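Side-chain contacts in EGF family domain-containing protein (PDB 4Z80), which binds a peptide of the rhoptry neck protein RON2L1 and probably works at the moving junction as Toxoplasma gondii invades host cells: residues Ile79-Lys82 with Thr83-Ala87; Thr309-Thr312 with Asn313-Tyr316; Asp65-Ala68 with Gln69-Gln73; Met114-Trp117 with Lys118-Ile121. All coordinates share one frame; numbering follows the deposited sequence.

In the fold
All four contacts are local turns or helix ends. Contacts 1 and 3 are partly buried and follow one another along the chain, contact 3 in the loop before helix 80-84 and contact 1 on that helix and its end; I79 CD1 packs on C72 O. Contacts 2 and 4 lie at the surface and touch through Y316 and R116, while F315 packs on T84 and D80 of contact 1. The chemistry follows the place: a buried carboxylate and an exposed glutamine pin the loop of contact 3, a twice-bound carbonyl closes the helix of contact 1, a threonine and an aspartate shape the turns of contact 2, and a lysine lies flat on a tryptophan in contact 4.

Contact 1. Residues Ile79-Lys82 with Thr83-Ala87; sequences IDTK and TTVGA
The carbonyl oxygen of T81 is the tight point here, because two backbone amides share it. V85 N approaches to 2.8 Å from T81 O, tilted 29° from the carbonyl plane, and G86 N lies 3.0 Å from T81 O in that plane. Just beside this grip the side chains of T81 and V85 run the same way, with T81 CG2 4.0 Å from V85 CG2, and both rest on Y60 of strand 60-62. T81 sets its hydroxyl between backbone N and carbonyl carbon (chi1 43°), from where OG1 bonds to the carbonyl of Y89 and leaves the methyl for V85. T84 OG1 is packed down over the backbone, 3.3 Å from T81 CA; its bond to D80 O is weak at best, and its stronger partner is T296. D80 OD2 bonds to the same T296 hydroxyl that T84 OG1 uses, and OD1 takes the amide of H295. This is the C-terminal end of the short helix 80-84: the chain leaves helical geometry at G86, whose phi of 105° is one that glycine adopts easily. The solvent side is looser and held by water. One water joins I79 O to T83 OG1, lying 2.6 Å from that hydroxyl, and another donates to both K82 O and T83 O, 2.7 Å from the former. K82 CG brushes the backbone of A87, 3.9 Å from A87 C; further out the chain bends at chi3 and NZ bonds to the carbonyl of A77. A87 N, by contrast, is buried without a partner in the model.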
# COMPACT_ATOMS: atom_id res chain seq x y z
N ILE A 79 8.26 -2.14 14.99
CA ILE A 79 7.38 -2.20 13.83
C ILE A 79 5.96 -2.05 14.36
O ILE A 79 5.61 -2.66 15.36
CB ILE A 79 7.55 -3.52 13.06
CG1 ILE A 79 9.04 -3.78 12.78
CG2 ILE A 79 6.74 -3.47 11.77
CD1 ILE A 79 9.31 -5.03 12.05
N ASP A 80 5.15 -1.21 13.71
CA ASP A 80 3.86 -0.83 14.26
C ASP A 80 2.95 -2.03 14.54
O ASP A 80 2.16 -2.01 15.48
CB ASP A 80 3.15 0.17 13.33
CG ASP A 80 2.84 -0.40 11.96
OD1 ASP A 80 3.76 -0.52 11.11
OD2 ASP A 80 1.65 -0.69 11.72
N THR A 81 3.08 -3.08 13.74
CA THR A 81 2.27 -4.29 13.91
C THR A 81 2.61 -5.10 15.17
O THR A 81 1.81 -5.91 15.62
CB THR A 81 2.41 -5.19 12.67
OG1 THR A 81 3.79 -5.23 12.29
CG2 THR A 81 1.57 -4.61 11.52
N LYS A 82 3.79 -4.90 15.75
CA LYS A 82 4.11 -5.61 16.99
C LYS A 82 3.09 -5.27 18.07
O LYS A 82 2.62 -6.14 18.80
CB LYS A 82 5.52 -5.28 17.47
CG LYS A 82 6.58 -5.95 16.65
CD LYS A 82 7.90 -5.99 17.39
CE LYS A 82 8.95 -5.17 16.69
NZ LYS A 82 10.32 -5.67 17.06
N THR A 83 2.72 -4.00 18.13
CA THR A 83 1.75 -3.53 19.11
C THR A 83 0.32 -3.88 18.73
O THR A 83 -0.46 -4.32 19.57
CB THR A 83 1.85 -2.00 19.28
OG1 THR A 83 3.14 -1.68 19.82
CG2 THR A 83 0.77 -1.47 20.22
N THR A 84 -0.03 -3.69 17.46
CA THR A 84 -1.42 -3.82 17.05
C THR A 84 -1.82 -5.25 16.70
O THR A 84 -2.99 -5.59 16.81
CB THR A 84 -1.69 -2.95 15.83
OG1 THR A 84 -0.81 -3.35 14.78
CG2 THR A 84 -1.49 -1.46 16.16
N VAL A 85 -0.86 -6.07 16.28
CA VAL A 85 -1.15 -7.44 15.84
C VAL A 85 -0.44 -8.49 16.69
O VAL A 85 -0.95 -9.61 16.85
CB VAL A 85 -0.76 -7.64 14.35
CG1 VAL A 85 -1.23 -9.01 13.84
CG2 VAL A 85 -1.35 -6.52 13.50
N GLY A 86 0.72 -8.15 17.24
CA GLY A 86 1.43 -9.05 18.14
C GLY A 86 2.66 -9.70 17.53
O GLY A 86 3.27 -10.57 18.16
N ALA A 87 3.01 -9.30 16.32
CA ALA A 87 4.17 -9.85 15.62
C ALA A 87 4.72 -8.78 14.71
O ALA A 87 3.98 -7.91 14.27
CB ALA A 87 3.79 -11.08 14.82
O HOH W 1 4.89 -1.87 17.84
O HOH W 2 1.12 -6.64 20.99

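Contact 2. Residues Thr309-Thr312 with Asn313-Tyr316; sequences TDDT and NAFY
D311 and A314 are joined by a backbone bond, A314 N to D311 O at 3.0 Å, in which the donor stands well above the carbonyl plane. Three further bonds run from backbone amides to side-chain oxygens. N313 N reaches D311 OD1 at 2.9 Å, coming from above the carboxylate plane; the aspartate can meet it because its CG is trans to the backbone N (chi1 -176°), which lays the side chain alongside that of N313, the carboxylate and amide planes 31° apart. T309 OG1 accepts a nearly straight bond from D311 N at 3.1 Å. At the other end, T309 N donates to Y316 OH over 3.0 Å. That hydroxyl also bonds to the carbonyl of K146, so it is held from two directions and the ring is fixed at its far end. The apolar touches are lighter. T309 CG2 slants against the phenol, 3.6 Å from Y316 OH and 3.8 Å from Y316 CZ, and the methyl of A314 sits 4.0 Å from D311 CB. The T309 OG1 bond makes an ST turn, which runs into the type I beta turn from D311 to A314 closed by A314 N and D311 O, a surface bend before strand 318-321.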
# COMPACT_ATOMS: atom_id res chain seq x y z
N THR A 309 -7.28 11.22 19.81
CA THR A 309 -6.61 11.06 21.09
C THR A 309 -5.39 11.97 21.13
O THR A 309 -4.90 12.38 20.08
CB THR A 309 -6.16 9.61 21.36
OG1 THR A 309 -5.62 9.52 22.69
CG2 THR A 309 -5.09 9.17 20.38
N ASP A 310 -4.90 12.26 22.33
CA ASP A 310 -3.62 12.96 22.49
C ASP A 310 -2.48 12.02 22.87
O ASP A 310 -1.31 12.43 22.92
CB ASP A 310 -3.75 14.05 23.55
CG ASP A 310 -4.76 15.10 23.18
OD1 ASP A 310 -4.73 15.56 22.02
OD2 ASP A 310 -5.57 15.47 24.05
N ASP A 311 -2.81 10.76 23.16
CA ASP A 311 -1.84 9.79 23.67
C ASP A 311 -0.96 9.27 22.55
O ASP A 311 -1.40 8.48 21.73
CB ASP A 311 -2.59 8.64 24.35
CG ASP A 311 -1.66 7.62 25.00
OD1 ASP A 311 -0.43 7.72 24.86
OD2 ASP A 311 -2.19 6.69 25.65
N THR A 312 0.30 9.73 22.51
CA THR A 312 1.18 9.37 21.41
C THR A 312 1.68 7.93 21.51
O THR A 312 2.38 7.45 20.61
CB THR A 312 2.39 10.32 21.31
OG1 THR A 312 3.17 10.26 22.52
CG2 THR A 312 1.92 11.75 21.09
N ASN A 313 1.32 7.23 22.58
CA ASN A 313 1.63 5.81 22.68
C ASN A 313 0.45 4.93 22.26
O ASN A 313 0.56 3.70 22.23
CB ASN A 313 2.08 5.45 24.10
CG ASN A 313 2.93 4.18 24.13
OD1 ASN A 313 2.61 3.23 24.84
ND2 ASN A 313 4.00 4.17 23.34
N ALA A 314 -0.67 5.56 21.91
CA ALA A 314 -1.84 4.81 21.46
C ALA A 314 -1.84 4.68 19.94
O ALA A 314 -1.14 5.42 19.24
CB ALA A 314 -3.13 5.49 21.94
N PHE A 315 -2.60 3.70 19.46
CA PHE A 315 -2.80 3.49 18.03
C PHE A 315 -4.29 3.60 17.75
O PHE A 315 -5.12 3.14 18.54
CB PHE A 315 -2.23 2.14 17.58
CG PHE A 315 -1.94 2.06 16.10
CD1 PHE A 315 -2.94 1.77 15.19
CD2 PHE A 315 -0.65 2.30 15.62
CE1 PHE A 315 -2.68 1.72 13.82
CE2 PHE A 315 -0.39 2.25 14.25
CZ PHE A 315 -1.40 1.95 13.36
N TYR A 316 -4.63 4.21 16.63
CA TYR A 316 -6.01 4.45 16.27
C TYR A 316 -6.77 3.20 15.82
O TYR A 316 -6.21 2.28 15.22
CB TYR A 316 -6.08 5.50 15.16
CG TYR A 316 -6.00 6.91 15.69
CD1 TYR A 316 -7.09 7.48 16.33
CD2 TYR A 316 -4.83 7.66 15.58
CE1 TYR A 316 -7.03 8.75 16.84
CE2 TYR A 316 -4.77 8.95 16.09
CZ TYR A 316 -5.87 9.49 16.71
OH TYR A 316 -5.85 10.77 17.23

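Contact 3. Residues Asp65-Ala68 with Gln69-Gln73; sequences DSSA and QAYCQ
With CG swung trans to its backbone N (chi1 -166°), D65 carries its carboxylate over to the backbone of A70-C72, while Q73, extended beyond CG, sends its amide oxygen back to the backbone N of D65. C72 N meets D65 OD2 at 2.8 Å in an almost straight bond (173°), on the anti side and somewhat out of the carboxylate plane. Q73 OE1 takes D65 N at 2.8 Å, again nearly straight but from above the amide plane, so D65 is held by both its side chain and its amide. The other carboxylate oxygen serves the near side of the loop: S67 N and S67 OG both donate to D65 OD1, the hydroxyl at 2.6 Å, and the first of these is an Asx turn. With its two oxygens bonded to different places, the carboxylate can hardly rotate. A70 N closes the bend on S67 O at 3.0 Å, and S67 OG also lies 3.6 Å from Y71 CD2. The loop joins strand 60-62 to helix 80-84. C72 is tied by a disulfide to C274, Y71 OH bonds to D171 of helix 165-172, and the tyrosine also packs on N9 of the bound peptide chain.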
# COMPACT_ATOMS: atom_id res chain seq x y z
N ASP A 65 14.13 -8.46 6.06
CA ASP A 65 15.16 -7.46 5.84
C ASP A 65 16.45 -8.14 5.41
O ASP A 65 17.16 -8.75 6.21
CB ASP A 65 15.38 -6.63 7.11
CG ASP A 65 16.17 -5.37 6.84
OD1 ASP A 65 17.02 -5.39 5.92
OD2 ASP A 65 15.96 -4.35 7.54
N SER A 66 16.76 -8.01 4.12
CA SER A 66 17.97 -8.61 3.55
C SER A 66 19.03 -7.54 3.27
O SER A 66 19.91 -7.74 2.44
CB SER A 66 17.64 -9.37 2.27
OG SER A 66 17.00 -8.53 1.33
N SER A 67 18.94 -6.41 3.96
CA SER A 67 20.06 -5.47 3.98
C SER A 67 21.20 -6.18 4.71
O SER A 67 20.97 -7.14 5.44
CB SER A 67 19.68 -4.14 4.65
OG SER A 67 19.39 -4.31 6.03
N ALA A 68 22.42 -5.71 4.51
CA ALA A 68 23.57 -6.33 5.15
C ALA A 68 23.43 -6.35 6.67
O ALA A 68 23.84 -7.31 7.33
CB ALA A 68 24.83 -5.60 4.75
N GLN A 69 22.83 -5.30 7.23
CA GLN A 69 22.65 -5.20 8.68
C GLN A 69 21.33 -5.81 9.18
O GLN A 69 21.15 -5.99 10.38
CB GLN A 69 22.72 -3.74 9.13
CG GLN A 69 24.02 -3.04 8.79
CD GLN A 69 25.23 -3.84 9.23
OE1 GLN A 69 25.29 -4.33 10.35
NE2 GLN A 69 26.19 -4.00 8.32
N ALA A 70 20.43 -6.12 8.25
CA ALA A 70 19.13 -6.72 8.59
C ALA A 70 18.42 -5.91 9.68
O ALA A 70 17.81 -6.48 10.58
CB ALA A 70 19.31 -8.17 9.03
N TYR A 71 18.47 -4.59 9.55
CA TYR A 71 17.99 -3.67 10.59
C TYR A 71 16.63 -4.02 11.17
O TYR A 71 16.47 -4.12 12.39
CB TYR A 71 17.91 -2.24 10.05
CG TYR A 71 19.21 -1.66 9.56
CD1 TYR A 71 20.19 -1.25 10.46
CD2 TYR A 71 19.45 -1.48 8.21
CE1 TYR A 71 21.38 -0.69 10.01
CE2 TYR A 71 20.64 -0.93 7.75
CZ TYR A 71 21.59 -0.54 8.67
OH TYR A 71 22.77 0.02 8.22
N CYS A 72 15.63 -4.17 10.31
CA CYS A 72 14.26 -4.25 10.78
C CYS A 72 13.87 -5.65 11.23
O CYS A 72 12.73 -5.87 11.64
CB CYS A 72 13.30 -3.77 9.68
SG CYS A 72 13.54 -2.02 9.21
N GLN A 73 14.81 -6.59 11.17
CA GLN A 73 14.60 -7.93 11.74
C GLN A 73 15.06 -8.01 13.20
O GLN A 73 14.82 -9.01 13.88
CB GLN A 73 15.33 -8.99 10.91
CG GLN A 73 14.58 -9.34 9.64
CD GLN A 73 15.24 -10.41 8.78
OE1 GLN A 73 14.75 -10.70 7.69
NE2 GLN A 73 16.35 -10.98 9.24

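Contact 4. Residues Met114-Trp117 with Lys118-Ile121; sequences MTRW and KNEI
R116 to K118 form a short 3-10 turn, with K118 N bonded to T115 O and N119 N to R116 O, each at 3.1 Å and each from above the carbonyl plane. The side-chain contact is a CH-pi one. K118 lies across the indole of W117, its CG 3.6 Å from the centroid of the W117 six-membered ring and only 13° off the ring normal. The lysine stays extended beyond CG, so CE follows the ring too, 3.7 Å from W117 CZ2. W117 presents this face because chi1 of 70° sets its CG between the backbone N and carbonyl carbon. On another side of the turn R116 and N119 cross at about a right angle, with R116 CD 4.0 Å from N119 ND2. Their polar ends are held by other parts of the chain: R116 NE and NH1 bond to the carbonyls of E149 and L307, and N119 ND2 to that of I148. N119 OD1 takes a water at 3.0 Å that also donates to T115 O. The turn lies in the loop between strands 101-104 and 160-161, with W117 against V101 and R116 against F104 of the first strand, while R290 of strand 289-291 bonds to K118 O.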
# COMPACT_ATOMS: atom_id res chain seq x y z
N MET A 114 -12.85 7.93 5.60
CA MET A 114 -12.04 7.28 4.59
C MET A 114 -11.03 8.22 3.91
O MET A 114 -10.38 7.82 2.95
CB MET A 114 -12.95 6.63 3.55
CG MET A 114 -13.50 5.30 4.09
SD MET A 114 -14.67 4.50 3.03
CE MET A 114 -13.59 3.90 1.73
N THR A 115 -10.86 9.43 4.44
CA THR A 115 -9.82 10.34 3.93
C THR A 115 -8.80 10.74 5.00
O THR A 115 -7.77 11.34 4.70
CB THR A 115 -10.42 11.63 3.31
OG1 THR A 115 -11.16 12.35 4.30
CG2 THR A 115 -11.33 11.29 2.13
N ARG A 116 -9.08 10.41 6.25
CA ARG A 116 -8.17 10.70 7.35
C ARG A 116 -6.77 10.12 7.11
O ARG A 116 -5.77 10.71 7.55
CB ARG A 116 -8.78 10.17 8.66
CG ARG A 116 -7.91 10.26 9.87
CD ARG A 116 -7.71 11.68 10.40
NE ARG A 116 -7.01 11.53 11.66
CZ ARG A 116 -7.59 11.36 12.84
NH1 ARG A 116 -8.91 11.44 12.98
NH2 ARG A 116 -6.83 11.15 13.90
N TRP A 117 -6.68 8.98 6.42
CA TRP A 117 -5.40 8.32 6.20
C TRP A 117 -4.38 9.22 5.50
O TRP A 117 -3.18 9.00 5.62
CB TRP A 117 -5.59 7.03 5.37
CG TRP A 117 -5.98 7.26 3.94
CD1 TRP A 117 -7.25 7.29 3.44
CD2 TRP A 117 -5.10 7.49 2.83
NE1 TRP A 117 -7.21 7.54 2.08
CE2 TRP A 117 -5.91 7.66 1.69
CE3 TRP A 117 -3.72 7.56 2.70
CZ2 TRP A 117 -5.37 7.90 0.42
CZ3 TRP A 117 -3.18 7.81 1.43
CH2 TRP A 117 -4.00 7.97 0.32
N LYS A 118 -4.86 10.24 4.80
CA LYS A 118 -3.96 11.10 4.02
C LYS A 118 -3.08 11.99 4.88
O LYS A 118 -2.05 12.48 4.40
CB LYS A 118 -4.77 11.97 3.06
CG LYS A 118 -5.45 11.17 1.99
CD LYS A 118 -6.20 12.07 1.03
CE LYS A 118 -6.94 11.26 -0.01
NZ LYS A 118 -7.75 12.13 -0.90
N ASN A 119 -3.47 12.24 6.13
CA ASN A 119 -2.60 12.97 7.04
C ASN A 119 -1.39 12.13 7.39
O ASN A 119 -1.47 10.90 7.40
CB ASN A 119 -3.33 13.36 8.33
CG ASN A 119 -4.52 14.26 8.09
OD1 ASN A 119 -4.80 14.69 6.97
ND2 ASN A 119 -5.25 14.56 9.17
N GLU A 120 -0.26 12.76 7.67
CA GLU A 120 0.93 12.00 8.04
C GLU A 120 0.78 11.30 9.38
O GLU A 120 -0.05 11.67 10.22
CB GLU A 120 2.16 12.90 8.07
CG GLU A 120 2.70 13.23 6.70
CD GLU A 120 4.03 13.96 6.76
OE1 GLU A 120 4.58 14.13 7.86
OE2 GLU A 120 4.53 14.35 5.69
N ILE A 121 1.62 10.29 9.58
CA ILE A 121 1.72 9.60 10.86
C ILE A 121 2.38 10.46 11.93
O ILE A 121 3.02 11.48 11.64
CB ILE A 121 2.52 8.28 10.71
CG1 ILE A 121 3.99 8.55 10.32
CG2 ILE A 121 1.84 7.38 9.69
CD1 ILE A 121 4.87 7.29 10.24
O HOH W 3 -7.17 13.86 5.41